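Local coordinates for bradavidin 2 (Bradyrhizobium japonicum, PDB 4GGT), which binds biotin, as a secreted member of the avidin family of eight-stranded antiparallel beta barrels, at residues A[67-70]-A[75-78]. Numbering follows the deposited sequence.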
loop_
_atom_site.group_PDB
_atom_site.type_symbol
_atom_site.label_atom_id
_atom_site.label_comp_id
_atom_site.label_asym_id
_atom_site.label_seq_id
_atom_site.Cartn_x
_atom_site.Cartn_y
_atom_site.Cartn_z
ATOM N N VAL A 67 3.817 -3.714 1.404
ATOM C CA VAL A 67 4.782 -2.781 1.923
ATOM C C VAL A 67 5.289 -3.299 3.281
ATOM O O VAL A 67 4.494 -3.678 4.129
ATOM C CB VAL A 67 4.165 -1.390 2.126
ATOM C CG1 VAL A 67 5.173 -0.438 2.780
ATOM C CG2 VAL A 67 3.681 -0.836 0.750
ATOM N N THR A 68 6.604 -3.306 3.470
ATOM C CA THR A 68 7.184 -3.733 4.764
ATOM C C THR A 68 7.738 -2.504 5.485
ATOM O O THR A 68 8.595 -1.771 4.956
ATOM C CB THR A 68 8.246 -4.834 4.533
ATOM O OG1 THR A 68 7.569 -5.970 4.017
ATOM C CG2 THR A 68 8.926 -5.215 5.871
ATOM N N PHE A 69 7.162 -2.209 6.650
ATOM C CA PHE A 69 7.582 -1.041 7.428
ATOM C C PHE A 69 8.703 -1.560 8.331
ATOM O O PHE A 69 8.452 -2.092 9.424
ATOM C CB PHE A 69 6.423 -0.459 8.246
ATOM C CG PHE A 69 5.228 -0.081 7.400
ATOM C CD1 PHE A 69 4.198 -0.991 7.209
ATOM C CD2 PHE A 69 5.196 1.150 6.753
ATOM C CE1 PHE A 69 3.089 -0.651 6.394
ATOM C CE2 PHE A 69 4.112 1.514 5.931
ATOM C CZ PHE A 69 3.070 0.624 5.761
ATOM N N ALA A 70 9.923 -1.470 7.824
ATOM C CA ALA A 70 11.012 -2.321 8.330
ATOM C C ALA A 70 11.320 -2.070 9.791
ATOM O O ALA A 70 11.513 -3.039 10.562
ATOM C CB ALA A 70 12.253 -2.161 7.478
ATOM N N PHE A 75 4.238 -5.635 8.151
ATOM C CA PHE A 75 3.963 -5.437 6.737
ATOM C C PHE A 75 2.487 -5.509 6.472
ATOM O O PHE A 75 1.718 -6.131 7.222
ATOM C CB PHE A 75 4.764 -6.409 5.854
ATOM C CG PHE A 75 4.416 -7.841 6.067
ATOM C CD1 PHE A 75 3.314 -8.391 5.419
ATOM C CD2 PHE A 75 5.193 -8.651 6.911
ATOM C CE1 PHE A 75 2.957 -9.726 5.619
ATOM C CE2 PHE A 75 4.865 -10.010 7.088
ATOM C CZ PHE A 75 3.755 -10.541 6.437
ATOM N N THR A 76 2.079 -4.853 5.397
ATOM C CA THR A 76 0.678 -4.888 4.953
ATOM C C THR A 76 0.614 -5.335 3.502
ATOM O O THR A 76 1.453 -4.930 2.712
ATOM C CB THR A 76 0.085 -3.513 5.113
ATOM O OG1 THR A 76 0.240 -3.143 6.483
ATOM C CG2 THR A 76 -1.416 -3.467 4.723
ATOM N N ARG A 77 -0.393 -6.141 3.179
ATOM C CA ARG A 77 -0.629 -6.533 1.802
ATOM C C ARG A 77 -1.990 -5.997 1.440
ATOM O O ARG A 77 -2.980 -6.312 2.148
ATOM C CB ARG A 77 -0.634 -8.047 1.666
ATOM C CG ARG A 77 -0.767 -8.507 0.189
ATOM C CD ARG A 77 -2.241 -8.641 -0.252
ATOM N NE ARG A 77 -2.923 -9.871 0.180
ATOM C CZ ARG A 77 -3.918 -9.949 1.060
ATOM N NH1 ARG A 77 -4.375 -8.889 1.756
ATOM N NH2 ARG A 77 -4.438 -11.133 1.296
ATOM N N TRP A 78 -2.046 -5.293 0.304
ATOM C CA TRP A 78 -3.334 -4.811 -0.231
ATOM C C TRP A 78 -3.648 -5.634 -1.483
ATOM O O TRP A 78 -2.751 -5.942 -2.278
ATOM C CB TRP A 78 -3.205 -3.355 -0.660
ATOM C CG TRP A 78 -3.166 -2.320 0.425
ATOM C CD1 TRP A 78 -4.197 -1.532 0.838
ATOM C CD2 TRP A 78 -2.008 -1.901 1.160
ATOM N NE1 TRP A 78 -3.781 -0.660 1.829
ATOM C CE2 TRP A 78 -2.433 -0.864 2.049
ATOM C CE3 TRP A 78 -0.663 -2.302 1.169
ATOM C CZ2 TRP A 78 -1.546 -0.228 2.934
ATOM C CZ3 TRP A 78 0.228 -1.687 2.045
ATOM C CH2 TRP A 78 -0.229 -0.642 2.932
#
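Val67 and Thr76 form an antiparallel hydrogen-bonded pair. Val67 N donates to Thr76 O at 3.0 Å, and Thr76 N returns the bond to Val67 O, also at 3.0 Å. Both are nearly straight, with N-H...O angles of 162° and 160°. Val67 O also receives a bent, weak CA-H...O contact from Phe75 CA at 3.2 Å.

On the face carrying Val67 and Thr76, the methyl Val67 CG2 meets the six-membered ring of Trp78 at CZ3, 3.8 Å away. A chi1 of 176° sends the other methyl, Val67 CG1, over one face of the Phe69 ring, offset toward the rim, and leaves CG2 for Trp78. Thr76 OG1 sits at the edge of the Phe69 ring, in its plane, 3.8 Å from Phe69 CE1. Thr76 CG2 lies against a face of the Trp78 indole, offset toward its rim. On the other face, Thr68 OG1 rests 3.4 Å from Phe75 CB, and the Phe75 ring leads away.

The strands 62-69 and 74-80 are a hairpin of the avidin barrel. Trp78 NE1 is hydrogen-bonded to OD2 of Asp109, a biotin-binding residue, and the rings of Phe38 and Trp91 meet the indole of Trp78. Phe69 packs near Ser74, another biotin-binding residue; no biotin is bound in this apo structure. Paired amides thus hold the backbone, while apolar contacts and the bond to Asp109 probably keep the indole in place beside the biotin site.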